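Local coordinates for glycosyl hydrolase, family 38 (Enterococcus faecalis, PDB 5KBP), which probably hydrolyses alpha-mannosidic bonds in mannose-containing carbohydrates as a metal-dependent glycosidase of family 38, at residues I91-F96 with G124-T129; I98-N103 with S691-V696; Q135-M140 with T183-L188. All coordinates share one frame; numbering follows the deposited sequence.

Contact 1: I91-F96 with G124-T129; sequences ILQDDF and GYFPDT
Leu92 and Tyr125 supply much of the apolar part of this contact. Both leucine methyls come against the CD2 edge of the tyrosine ring: CD1 of Leu92 lies close to the ring plane, 4.1 Å from Tyr125 CD2, while Leu92 CD2 is also 3.8 Å from the backbone O of Tyr125. The same CD1 also touches CG of Pro127. Because Pro127 CB in turn sits above one face of the Tyr125 ring, toward its rim, leucine, proline and tyrosine form one compact cluster, and leucine suits the place because a single methyl, CD1, can touch both the ring edge and Pro127 CG.

Polar atoms meet the second ring, that of Phe126. NE2 of Gln93 approaches its edge in the ring plane, 3.8 Å from CE1, with the amide turned 65° from the ring. The Gln93 chain is bent at chi2 (-78°), and its amide comes nearer the other segment although CB does not point there. OD1 of Asp95 is 3.6 Å from Phe126 CE1, and OD2 of Asp95 rests 3.7 Å from the methyl CG2 of Thr129. Threonine suits this place because its methyl meets the carboxylate of Asp95 while OG1 lies in plane at the Phe126 edge.

Hydrogen bonding between the segments goes through a water. It donates to Tyr125 O, 2.8 Å away, and to Gln93 OE1, 3.2 Å away, satisfying a buried carbonyl; NE2 of the same amide donates to Asn103 OD1, so both ends of Gln93 are used.

Residues 91-96 belong to the loop between strand 84-85 and helix 100-117 and pass strand 124-126, an outer strand of a mixed sheet in the N-terminal domain. Helix 136-141 packs on Phe126, and helix 353-356 lies against Asp94 and Asp128.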
ATOM      1  N   ILE A  91      14.671   3.052  12.657  1.00 39.99           N
ATOM      2  CA  ILE A  91      13.495   2.424  13.242  1.00 45.35           C
ATOM      3  C   ILE A  91      13.959   1.470  14.336  1.00 47.20           C
ATOM      4  O   ILE A  91      15.139   1.126  14.434  1.00 48.79           O
ATOM      5  CB  ILE A  91      12.643   1.676  12.192  1.00 45.06           C
ATOM      6  CG1 ILE A  91      13.530   0.825  11.278  1.00 44.93           C
ATOM      7  CG2 ILE A  91      11.821   2.656  11.372  1.00 46.15           C
ATOM      8  CD1 ILE A  91      13.712  -0.607  11.736  1.00 44.50           C
ATOM      9  N   LEU A  92      13.010   1.048  15.167  1.00 42.65           N
ATOM     10  CA  LEU A  92      13.257   0.036  16.189  1.00 45.31           C
ATOM     11  C   LEU A  92      12.856  -1.317  15.613  1.00 48.18           C
ATOM     12  O   LEU A  92      11.665  -1.612  15.479  1.00 56.66           O
ATOM     13  CB  LEU A  92      12.480   0.345  17.465  1.00 34.71           C
ATOM     14  CG  LEU A  92      12.770   1.682  18.147  1.00 47.33           C
ATOM     15  CD1 LEU A  92      12.103   1.727  19.516  1.00 47.98           C
ATOM     16  CD2 LEU A  92      14.268   1.928  18.254  1.00 41.24           C
ATOM     17  N   GLN A  93      13.845  -2.135  15.278  1.00 42.62           N
ATOM     18  CA  GLN A  93      13.625  -3.347  14.505  1.00 48.42           C
ATOM     19  C   GLN A  93      13.528  -4.575  15.402  1.00 53.11           C
ATOM     20  O   GLN A  93      13.789  -4.529  16.606  1.00 63.21           O
ATOM     21  CB  GLN A  93      14.755  -3.546  13.489  1.00 51.32           C
ATOM     22  CG  GLN A  93      16.027  -4.149  14.082  1.00 59.22           C
ATOM     23  CD  GLN A  93      16.870  -3.144  14.846  1.00 67.00           C
ATOM     24  OE1 GLN A  93      16.410  -2.052  15.180  1.00 67.81           O
ATOM     25  NE2 GLN A  93      18.117  -3.510  15.121  1.00 73.11           N
ATOM     26  N   ASP A  94      13.140  -5.687  14.784  1.00 51.22           N
ATOM     27  CA  ASP A  94      13.353  -7.006  15.358  1.00 54.26           C
ATOM     28  C   ASP A  94      14.728  -7.494  14.924  1.00 51.80           C
ATOM     29  O   ASP A  94      15.058  -7.456  13.735  1.00 47.41           O
ATOM     30  CB  ASP A  94      12.272  -7.989  14.910  1.00 55.90           C
ATOM     31  CG  ASP A  94      12.459  -9.370  15.513  1.00 65.23           C
ATOM     32  OD1 ASP A  94      13.244 -10.163  14.953  1.00 70.98           O
ATOM     33  OD2 ASP A  94      11.827  -9.659  16.550  1.00 69.36           O
ATOM     34  N   ASP A  95      15.527  -7.948  15.890  1.00 61.42           N
ATOM     35  CA  ASP A  95      16.925  -8.260  15.607  1.00 61.31           C
ATOM     36  C   ASP A  95      17.058  -9.446  14.660  1.00 55.96           C
ATOM     37  O   ASP A  95      17.727  -9.355  13.625  1.00 52.91           O
ATOM     38  CB  ASP A  95      17.677  -8.523  16.912  1.00 77.80           C
ATOM     39  CG  ASP A  95      18.170  -7.246  17.567  1.00 92.04           C
ATOM     40  OD1 ASP A  95      18.185  -6.200  16.885  1.00 96.38           O
ATOM     41  OD2 ASP A  95      18.552  -7.289  18.755  1.00 98.53           O
ATOM     42  N   PHE A  96      16.418 -10.568  14.991  1.00 53.89           N
ATOM     43  CA  PHE A  96      16.668 -11.812  14.274  1.00 53.85           C
ATOM     44  C   PHE A  96      15.908 -11.925  12.959  1.00 52.53           C
ATOM     45  O   PHE A  96      16.328 -12.694  12.087  1.00 59.10           O
ATOM     46  CB  PHE A  96      16.320 -13.008  15.164  1.00 56.28           C
ATOM     47  CG  PHE A  96      17.206 -13.148  16.368  1.00 66.52           C
ATOM     48  CD1 PHE A  96      18.515 -13.584  16.233  1.00 67.18           C
ATOM     49  CD2 PHE A  96      16.731 -12.854  17.636  1.00 68.50           C
ATOM     50  CE1 PHE A  96      19.335 -13.716  17.337  1.00 65.63           C
ATOM     51  CE2 PHE A  96      17.546 -12.985  18.746  1.00 71.77           C
ATOM     52  CZ  PHE A  96      18.850 -13.417  18.595  1.00 70.52           C
ATOM     53  N   GLY A 124      22.525   2.321  22.137  1.00 50.27           N
ATOM     54  CA  GLY A 124      21.735   1.297  21.483  1.00 45.84           C
ATOM     55  C   GLY A 124      20.412   1.119  22.200  1.00 43.32           C
ATOM     56  O   GLY A 124      20.387   0.860  23.405  1.00 50.59           O
ATOM     57  N   TYR A 125      19.306   1.265  21.479  1.00 48.37           N
ATOM     58  CA  TYR A 125      17.975   1.309  22.080  1.00 46.61           C
ATOM     59  C   TYR A 125      17.196   0.075  21.632  1.00 47.53           C
ATOM     60  O   TYR A 125      16.707   0.015  20.501  1.00 49.23           O
ATOM     61  CB  TYR A 125      17.264   2.603  21.691  1.00 47.65           C
ATOM     62  CG  TYR A 125      16.175   3.041  22.647  1.00 41.53           C
ATOM     63  CD1 TYR A 125      16.469   3.362  23.965  1.00 49.15           C
ATOM     64  CD2 TYR A 125      14.859   3.162  22.223  1.00 38.89           C
ATOM     65  CE1 TYR A 125      15.477   3.772  24.841  1.00 43.10           C
ATOM     66  CE2 TYR A 125      13.862   3.572  23.088  1.00 40.27           C
ATOM     67  CZ  TYR A 125      14.176   3.877  24.396  1.00 44.34           C
ATOM     68  OH  TYR A 125      13.186   4.284  25.260  1.00 43.51           O
ATOM     69  N   PHE A 126      17.082  -0.907  22.526  1.00 51.42           N
ATOM     70  CA  PHE A 126      16.311  -2.127  22.275  1.00 55.26           C
ATOM     71  C   PHE A 126      15.319  -2.357  23.412  1.00 64.22           C
ATOM     72  O   PHE A 126      15.364  -3.385  24.093  1.00 69.79           O
ATOM     73  CB  PHE A 126      17.237  -3.332  22.119  1.00 46.90           C
ATOM     74  CG  PHE A 126      18.313  -3.145  21.092  1.00 52.30           C
ATOM     75  CD1 PHE A 126      18.082  -3.457  19.763  1.00 52.40           C
ATOM     76  CD2 PHE A 126      19.562  -2.668  21.456  1.00 47.07           C
ATOM     77  CE1 PHE A 126      19.069  -3.292  18.816  1.00 55.74           C
ATOM     78  CE2 PHE A 126      20.556  -2.501  20.511  1.00 50.28           C
ATOM     79  CZ  PHE A 126      20.307  -2.814  19.191  1.00 52.36           C
ATOM     80  N   PRO A 127      14.387  -1.425  23.631  1.00 53.57           N
ATOM     81  CA  PRO A 127      13.539  -1.525  24.828  1.00 50.23           C
ATOM     82  C   PRO A 127      12.561  -2.686  24.790  1.00 49.56           C
ATOM     83  O   PRO A 127      12.206  -3.211  25.853  1.00 54.14           O
ATOM     84  CB  PRO A 127      12.811  -0.175  24.850  1.00 50.04           C
ATOM     85  CG  PRO A 127      12.729   0.214  23.417  1.00 52.79           C
ATOM     86  CD  PRO A 127      13.993  -0.294  22.770  1.00 52.65           C
ATOM     87  N   ASP A 128      12.121  -3.114  23.605  1.00 51.54           N
ATOM     88  CA  ASP A 128      11.093  -4.141  23.495  1.00 62.31           C
ATOM     89  C   ASP A 128      11.454  -5.211  22.468  1.00 67.15           C
ATOM     90  O   ASP A 128      10.567  -5.921  21.985  1.00 81.34           O
ATOM     91  CB  ASP A 128       9.744  -3.505  23.146  1.00 71.85           C
ATOM     92  CG  ASP A 128       8.569  -4.369  23.551  1.00 83.10           C
ATOM     93  OD1 ASP A 128       8.726  -5.183  24.485  1.00 86.33           O
ATOM     94  OD2 ASP A 128       7.490  -4.235  22.936  1.00 86.52           O
ATOM     95  N   THR A 129      12.735  -5.346  22.131  1.00 63.36           N
ATOM     96  CA  THR A 129      13.144  -6.300  21.108  1.00 66.31           C
ATOM     97  C   THR A 129      12.998  -7.728  21.622  1.00 62.86           C
ATOM     98  O   THR A 129      13.459  -8.057  22.719  1.00 60.68           O
ATOM     99  CB  THR A 129      14.589  -6.037  20.683  1.00 66.48           C
ATOM    100  OG1 THR A 129      14.746  -4.653  20.345  1.00 59.54           O
ATOM    101  CG2 THR A 129      14.954  -6.888  19.475  1.00 67.72           C
TER
HETATM  102  O   HOH W   1      15.743  -1.456  18.282  1.00 48.30           O

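Contact 2: I98-N103 with S691-V696; sequences ISSESN and SIYEVV
Ser100 and Tyr693 join the first turn of helix 100-117 to the loop of a beta-hairpin, the turn between antiparallel strands 686-690 and 695-699. Within the hairpin loop Ser691 N donates to Glu694 O, and Tyr693 takes up left-handed backbone angles.

The serine serves as an acceptor: Tyr693 N donates to Ser100 OG at 3.1 Å. At the far end of the tyrosine, OH donates to Glu101 OE2 over 2.7 Å, coming from above the carboxylate, 79° out of its plane. That oxygen is gripped a second time by Thr832 OG1, while Glu101 OE1 forms salt bridges with Arg846 and Arg105. A negative side chain here would also be favoured by the nearby helix N-terminus.

Ser99 is the N-cap. Its OG accepts from Ser102 N at 3.1 Å, satisfying an amide that the first turn cannot, and pairs as well with Glu318 OE2. The amide of Asn103 folds back, ND2 making a weak bond to Ser99 O.

Ile692 packs its CD1 against polar atoms of the helix start, 3.3 Å from Ile98 O and 3.7 Å from Asn103 ND2. Serine, whose side chain carries a single carbon, lets the ring face approach closely: Ser100 CB stands over its centre in a CH-pi contact, 3.5 Å from the Tyr693 ring centroid and 10° off the ring normal.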
ATOM      1  N   ILE A  98      15.352  -9.658  10.554  1.00 49.11           N
ATOM      2  CA  ILE A  98      15.840  -8.887   9.419  1.00 48.58           C
ATOM      3  C   ILE A  98      17.285  -9.286   9.149  1.00 52.49           C
ATOM      4  O   ILE A  98      17.984  -9.813  10.017  1.00 50.21           O
ATOM      5  CB  ILE A  98      15.720  -7.364   9.634  1.00 39.34           C
ATOM      6  CG1 ILE A  98      16.722  -6.878  10.679  1.00 39.22           C
ATOM      7  CG2 ILE A  98      14.304  -6.997  10.045  1.00 34.29           C
ATOM      8  CD1 ILE A  98      16.745  -5.372  10.828  1.00 35.42           C
ATOM      9  N   SER A  99      17.726  -9.026   7.921  1.00 51.40           N
ATOM     10  CA  SER A  99      19.037  -9.481   7.483  1.00 51.25           C
ATOM     11  C   SER A  99      20.148  -8.780   8.260  1.00 45.29           C
ATOM     12  O   SER A  99      19.934  -7.773   8.941  1.00 51.38           O
ATOM     13  CB  SER A  99      19.219  -9.240   5.984  1.00 56.67           C
ATOM     14  OG  SER A  99      19.225  -7.855   5.684  1.00 54.62           O
ATOM     15  N   SER A 100      21.354  -9.342   8.148  1.00 40.83           N
ATOM     16  CA  SER A 100      22.516  -8.762   8.813  1.00 47.36           C
ATOM     17  C   SER A 100      22.771  -7.340   8.329  1.00 45.31           C
ATOM     18  O   SER A 100      23.010  -6.431   9.132  1.00 48.96           O
ATOM     19  CB  SER A 100      23.745  -9.641   8.572  1.00 41.20           C
ATOM     20  OG  SER A 100      23.559 -10.938   9.108  1.00 47.32           O
ATOM     21  N   GLU A 101      22.721  -7.130   7.012  1.00 45.54           N
ATOM     22  CA  GLU A 101      22.944  -5.796   6.467  1.00 41.33           C
ATOM     23  C   GLU A 101      21.826  -4.840   6.857  1.00 44.94           C
ATOM     24  O   GLU A 101      22.081  -3.659   7.119  1.00 50.79           O
ATOM     25  CB  GLU A 101      23.086  -5.865   4.947  1.00 42.13           C
ATOM     26  CG  GLU A 101      24.440  -6.366   4.484  1.00 50.89           C
ATOM     27  CD  GLU A 101      25.564  -5.421   4.861  1.00 50.69           C
ATOM     28  OE1 GLU A 101      25.351  -4.190   4.813  1.00 42.90           O
ATOM     29  OE2 GLU A 101      26.658  -5.908   5.212  1.00 50.61           O
ATOM     30  N   SER A 102      20.581  -5.325   6.900  1.00 47.97           N
ATOM     31  CA  SER A 102      19.463  -4.460   7.271  1.00 49.12           C
ATOM     32  C   SER A 102      19.649  -3.879   8.668  1.00 40.49           C
ATOM     33  O   SER A 102      19.260  -2.734   8.929  1.00 42.25           O
ATOM     34  CB  SER A 102      18.148  -5.230   7.184  1.00 43.94           C
ATOM     35  OG  SER A 102      17.845  -5.562   5.842  1.00 40.97           O
ATOM     36  N   ASN A 103      20.243  -4.653   9.579  1.00 39.97           N
ATOM     37  CA  ASN A 103      20.574  -4.119  10.895  1.00 45.80           C
ATOM     38  C   ASN A 103      21.609  -3.008  10.791  1.00 47.32           C
ATOM     39  O   ASN A 103      21.542  -2.018  11.528  1.00 42.12           O
ATOM     40  CB  ASN A 103      21.080  -5.240  11.802  1.00 46.55           C
ATOM     41  CG  ASN A 103      19.963  -6.145  12.281  1.00 55.37           C
ATOM     42  OD1 ASN A 103      19.155  -5.753  13.123  1.00 59.80           O
ATOM     43  ND2 ASN A 103      19.917  -7.364  11.756  1.00 48.77           N
ATOM     44  N   SER A 691      22.740 -16.559  12.188  1.00 51.89           N
ATOM     45  CA  SER A 691      22.158 -15.401  12.855  1.00 48.03           C
ATOM     46  C   SER A 691      22.605 -14.118  12.167  1.00 48.88           C
ATOM     47  O   SER A 691      22.662 -14.055  10.935  1.00 50.06           O
ATOM     48  CB  SER A 691      22.542 -15.381  14.336  1.00 48.53           C
ATOM     49  OG  SER A 691      21.811 -14.389  15.035  1.00 48.22           O
ATOM     50  N   ILE A 692      22.930 -13.093  12.948  1.00 44.72           N
ATOM     51  CA  ILE A 692      23.328 -11.794  12.418  1.00 43.02           C
ATOM     52  C   ILE A 692      24.845 -11.705  12.492  1.00 38.59           C
ATOM     53  O   ILE A 692      25.412 -11.519  13.574  1.00 42.03           O
ATOM     54  CB  ILE A 692      22.659 -10.645  13.183  1.00 39.51           C
ATOM     55  CG1 ILE A 692      21.141 -10.819  13.157  1.00 37.34           C
ATOM     56  CG2 ILE A 692      23.068  -9.305  12.588  1.00 37.87           C
ATOM     57  CD1 ILE A 692      20.573 -10.960  11.762  1.00 36.48           C
ATOM     58  N   TYR A 693      25.500 -11.830  11.335  1.00 43.05           N
ATOM     59  CA  TYR A 693      26.961 -11.808  11.241  1.00 43.35           C
ATOM     60  C   TYR A 693      27.588 -12.840  12.175  1.00 45.31           C
ATOM     61  O   TYR A 693      28.629 -12.600  12.791  1.00 47.42           O
ATOM     62  CB  TYR A 693      27.516 -10.413  11.537  1.00 49.12           C
ATOM     63  CG  TYR A 693      27.131  -9.348  10.536  1.00 56.76           C
ATOM     64  CD1 TYR A 693      27.592  -9.398   9.227  1.00 57.36           C
ATOM     65  CD2 TYR A 693      26.329  -8.278  10.908  1.00 60.27           C
ATOM     66  CE1 TYR A 693      27.249  -8.420   8.312  1.00 57.63           C
ATOM     67  CE2 TYR A 693      25.983  -7.294  10.000  1.00 60.88           C
ATOM     68  CZ  TYR A 693      26.445  -7.371   8.703  1.00 56.14           C
ATOM     69  OH  TYR A 693      26.103  -6.395   7.794  1.00 49.88           O
ATOM     70  N   GLU A 694      26.952 -14.006  12.276  1.00 44.96           N
ATOM     71  CA  GLU A 694      27.343 -14.965  13.298  1.00 56.62           C
ATOM     72  C   GLU A 694      26.710 -16.316  13.008  1.00 62.37           C
ATOM     73  O   GLU A 694      25.532 -16.392  12.647  1.00 58.35           O
ATOM     74  CB  GLU A 694      26.921 -14.467  14.688  1.00 56.53           C
ATOM     75  CG  GLU A 694      26.942 -15.512  15.784  1.00 60.26           C
ATOM     76  CD  GLU A 694      26.392 -14.976  17.092  1.00 66.95           C
ATOM     77  OE1 GLU A 694      27.016 -15.217  18.145  1.00 67.31           O
ATOM     78  OE2 GLU A 694      25.340 -14.304  17.061  1.00 71.97           O
ATOM     79  N   VAL A 695      27.500 -17.374  13.163  1.00 64.55           N
ATOM     80  CA  VAL A 695      26.992 -18.739  13.239  1.00 60.12           C
ATOM     81  C   VAL A 695      26.952 -19.084  14.722  1.00 63.73           C
ATOM     82  O   VAL A 695      27.966 -19.466  15.315  1.00 77.24           O
ATOM     83  CB  VAL A 695      27.856 -19.720  12.444  1.00 62.75           C
ATOM     84  CG1 VAL A 695      27.353 -21.142  12.636  1.00 64.62           C
ATOM     85  CG2 VAL A 695      27.854 -19.349  10.970  1.00 66.89           C
ATOM     86  N   VAL A 696      25.780 -18.938  15.329  1.00 57.93           N
ATOM     87  CA  VAL A 696      25.634 -19.042  16.775  1.00 59.32           C
ATOM     88  C   VAL A 696      25.470 -20.504  17.172  1.00 60.90           C
ATOM     89  O   VAL A 696      24.815 -21.291  16.474  1.00 60.75           O
ATOM     90  CB  VAL A 696      24.450 -18.185  17.267  1.00 53.58           C
ATOM     91  CG1 VAL A 696      23.129 -18.703  16.713  1.00 48.57           C
ATOM     92  CG2 VAL A 696      24.421 -18.129  18.784  1.00 55.71           C
TER

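Contact 3: Q135-M140 with T183-L188; sequences QTPQMM and TKIFGL
Ile185 lays its side chain against Pro137, with CG2 of the isoleucine 3.9 Å from the proline CB and 3.5 Å from Pro137 O. Its CG1 falls between the backbone N and carbonyl carbon (chi1 64°), and CD1 beyond it reaches CG of Met140 at 4.0 Å, one turn further along the helix. The methionine chain then bends and leads its sulfur away from the strand.

Thr183, just before the strand, holds the other flank. Its carbonyl O is 3.3 Å from Pro137 CB, and its methyl CG2 is 3.8 Å from Gln138 CA, while OG1 is turned to Asp181 OD2 for its hydrogen bond. Proline fits the first turn of helix 136-141, where a missing N-H costs the helix no backbone bond and the ring offers a rigid apolar face.

Helix 136-140 passes strand 184-188 at 98°, with 7.4 Å between their axes, so only the start of the strand is engaged. Beside the contact, Gln138 stretches out to give NE2 to Gln135 OE1 at 2.6 Å, the donor 42° above the carbonyl plane; Gln138 also bonds Phe890 O and Ile892 N.

Helix and strand therefore adhere through van der Waals packing, the hydroxyl of Thr183 and the amide of Gln138 finding their partners away from the interface, and the fit depends on shape rather than on directed bonds.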
ATOM      1  N   GLN A 135      25.802 -10.616  18.266  1.00 42.64           N
ATOM      2  CA  GLN A 135      26.800  -9.675  17.772  1.00 43.11           C
ATOM      3  C   GLN A 135      26.475  -8.222  18.099  1.00 48.61           C
ATOM      4  O   GLN A 135      27.093  -7.325  17.513  1.00 42.19           O
ATOM      5  CB  GLN A 135      26.971  -9.834  16.258  1.00 45.38           C
ATOM      6  CG  GLN A 135      27.770 -11.057  15.832  1.00 44.14           C
ATOM      7  CD  GLN A 135      29.272 -10.857  15.951  1.00 45.45           C
ATOM      8  OE1 GLN A 135      29.744 -10.032  16.734  1.00 42.89           O
ATOM      9  NE2 GLN A 135      30.031 -11.610  15.163  1.00 49.35           N
ATOM     10  N   THR A 136      25.537  -7.969  19.013  1.00 50.42           N
ATOM     11  CA  THR A 136      25.189  -6.589  19.355  1.00 49.24           C
ATOM     12  C   THR A 136      26.385  -5.769  19.826  1.00 48.23           C
ATOM     13  O   THR A 136      26.544  -4.632  19.350  1.00 52.05           O
ATOM     14  CB  THR A 136      24.068  -6.574  20.401  1.00 46.22           C
ATOM     15  OG1 THR A 136      22.964  -7.362  19.940  1.00 48.48           O
ATOM     16  CG2 THR A 136      23.596  -5.152  20.648  1.00 37.40           C
ATOM     17  N   PRO A 137      27.249  -6.252  20.734  1.00 45.48           N
ATOM     18  CA  PRO A 137      28.372  -5.400  21.169  1.00 48.78           C
ATOM     19  C   PRO A 137      29.287  -4.969  20.037  1.00 53.74           C
ATOM     20  O   PRO A 137      29.670  -3.794  19.972  1.00 51.15           O
ATOM     21  CB  PRO A 137      29.108  -6.287  22.185  1.00 49.41           C
ATOM     22  CG  PRO A 137      28.077  -7.230  22.675  1.00 43.07           C
ATOM     23  CD  PRO A 137      27.210  -7.516  21.492  1.00 43.62           C
ATOM     24  N   GLN A 138      29.649  -5.885  19.136  1.00 54.73           N
ATOM     25  CA  GLN A 138      30.519  -5.508  18.025  1.00 51.56           C
ATOM     26  C   GLN A 138      29.815  -4.550  17.073  1.00 46.75           C
ATOM     27  O   GLN A 138      30.431  -3.603  16.571  1.00 47.01           O
ATOM     28  CB  GLN A 138      30.998  -6.751  17.276  1.00 47.60           C
ATOM     29  CG  GLN A 138      32.005  -6.438  16.180  1.00 47.76           C
ATOM     30  CD  GLN A 138      32.401  -7.658  15.373  1.00 58.30           C
ATOM     31  OE1 GLN A 138      33.404  -7.644  14.664  1.00 57.68           O
ATOM     32  NE2 GLN A 138      31.608  -8.718  15.473  1.00 63.30           N
ATOM     33  N   MET A 139      28.523  -4.771  16.818  1.00 43.98           N
ATOM     34  CA  MET A 139      27.794  -3.894  15.908  1.00 44.02           C
ATOM     35  C   MET A 139      27.583  -2.513  16.519  1.00 53.83           C
ATOM     36  O   MET A 139      27.610  -1.505  15.805  1.00 51.91           O
ATOM     37  CB  MET A 139      26.458  -4.528  15.522  1.00 48.45           C
ATOM     38  CG  MET A 139      26.598  -5.828  14.740  1.00 57.06           C
ATOM     39  SD  MET A 139      25.028  -6.466  14.132  1.00 69.18           S
ATOM     40  CE  MET A 139      24.509  -5.126  13.063  1.00 76.18           C
ATOM     41  N   MET A 140      27.365  -2.445  17.836  1.00 48.59           N
ATOM     42  CA  MET A 140      27.296  -1.148  18.505  1.00 47.79           C
ATOM     43  C   MET A 140      28.635  -0.427  18.418  1.00 49.90           C
ATOM     44  O   MET A 140      28.696   0.763  18.087  1.00 51.64           O
ATOM     45  CB  MET A 140      26.880  -1.321  19.968  1.00 46.44           C
ATOM     46  CG  MET A 140      25.471  -1.848  20.182  1.00 47.66           C
ATOM     47  SD  MET A 140      24.223  -0.927  19.272  1.00 48.20           S
ATOM     48  CE  MET A 140      23.554  -2.228  18.239  1.00 53.45           C
ATOM     49  N   THR A 183      34.228  -8.346  21.926  1.00 55.05           N
ATOM     50  CA  THR A 183      33.889  -6.934  22.044  1.00 54.86           C
ATOM     51  C   THR A 183      32.900  -6.743  23.186  1.00 53.48           C
ATOM     52  O   THR A 183      31.935  -7.499  23.326  1.00 49.23           O
ATOM     53  CB  THR A 183      33.298  -6.407  20.735  1.00 54.57           C
ATOM     54  OG1 THR A 183      34.244  -6.586  19.673  1.00 62.91           O
ATOM     55  CG2 THR A 183      32.965  -4.926  20.856  1.00 47.71           C
ATOM     56  N   LYS A 184      33.146  -5.727  24.008  1.00 48.02           N
ATOM     57  CA  LYS A 184      32.412  -5.528  25.249  1.00 48.13           C
ATOM     58  C   LYS A 184      31.844  -4.117  25.296  1.00 55.01           C
ATOM     59  O   LYS A 184      32.573  -3.143  25.082  1.00 65.89           O
ATOM     60  CB  LYS A 184      33.328  -5.795  26.450  1.00 49.94           C
ATOM     61  CG  LYS A 184      32.959  -5.074  27.732  1.00 62.69           C
ATOM     62  CD  LYS A 184      33.835  -5.566  28.873  1.00 71.73           C
ATOM     63  CE  LYS A 184      34.116  -4.471  29.889  1.00 75.08           C
ATOM     64  NZ  LYS A 184      34.924  -3.362  29.309  1.00 75.67           N
ATOM     65  N   ILE A 185      30.543  -4.015  25.565  1.00 49.84           N
ATOM     66  CA  ILE A 185      29.857  -2.738  25.703  1.00 49.72           C
ATOM     67  C   ILE A 185      29.196  -2.689  27.079  1.00 51.58           C
ATOM     68  O   ILE A 185      29.110  -3.689  27.790  1.00 56.51           O
ATOM     69  CB  ILE A 185      28.814  -2.505  24.593  1.00 48.56           C
ATOM     70  CG1 ILE A 185      27.700  -3.551  24.683  1.00 51.01           C
ATOM     71  CG2 ILE A 185      29.473  -2.545  23.226  1.00 48.67           C
ATOM     72  CD1 ILE A 185      26.516  -3.266  23.782  1.00 45.62           C
ATOM     73  N   PHE A 186      28.726  -1.499  27.443  1.00 49.33           N
ATOM     74  CA  PHE A 186      27.997  -1.306  28.690  1.00 50.48           C
ATOM     75  C   PHE A 186      26.517  -1.586  28.461  1.00 50.73           C
ATOM     76  O   PHE A 186      25.908  -1.025  27.545  1.00 48.65           O
ATOM     77  CB  PHE A 186      28.194   0.113  29.222  1.00 47.39           C
ATOM     78  CG  PHE A 186      27.366   0.421  30.437  1.00 48.33           C
ATOM     79  CD1 PHE A 186      27.684  -0.135  31.664  1.00 52.76           C
ATOM     80  CD2 PHE A 186      26.271   1.264  30.351  1.00 50.24           C
ATOM     81  CE1 PHE A 186      26.924   0.141  32.783  1.00 54.00           C
ATOM     82  CE2 PHE A 186      25.507   1.546  31.468  1.00 51.19           C
ATOM     83  CZ  PHE A 186      25.835   0.983  32.685  1.00 48.32           C
ATOM     84  N   GLY A 187      25.944  -2.451  29.292  1.00 51.94           N
ATOM     85  CA  GLY A 187      24.552  -2.848  29.173  1.00 50.43           C
ATOM     86  C   GLY A 187      23.706  -2.196  30.254  1.00 49.77           C
ATOM     87  O   GLY A 187      24.024  -2.284  31.442  1.00 57.85           O
ATOM     88  N   LEU A 188      22.628  -1.542  29.823  1.00 44.92           N
ATOM     89  CA  LEU A 188      21.669  -0.903  30.718  1.00 43.37           C
ATOM     90  C   LEU A 188      20.347  -1.650  30.602  1.00 47.82           C
ATOM     91  O   LEU A 188      19.666  -1.563  29.575  1.00 52.82           O
ATOM     92  CB  LEU A 188      21.502   0.577  30.377  1.00 41.99           C
ATOM     93  CG  LEU A 188      20.571   1.398  31.274  1.00 53.42           C
ATOM     94  CD1 LEU A 188      21.041   1.347  32.720  1.00 58.84           C
ATOM     95  CD2 LEU A 188      20.476   2.837  30.788  1.00 56.45           C
TER

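The three contacts form a compact triangle, with centres about 13 Å (1 to 2), 14 Å (1 to 3) and 15 Å (2 to 3) apart. Contacts 1 and 3 follow in series within the N-terminal domain and reach one mixed sheet, through strands 124-126 and 184-189; Phe126 CZ meets Met140 CE between them at 3.4 Å. Contact 2, whose own segments lie 588 residues apart, alternates with contact 1 along the chain and spans contact 3. Gln135 NE2, bonded to Tyr693 O at 2.9 Å, links contacts 2 and 3. Contacts 1 and 3 pack the N-terminal domain internally, and contact 2 fastens it to the beta-rich C-terminal part.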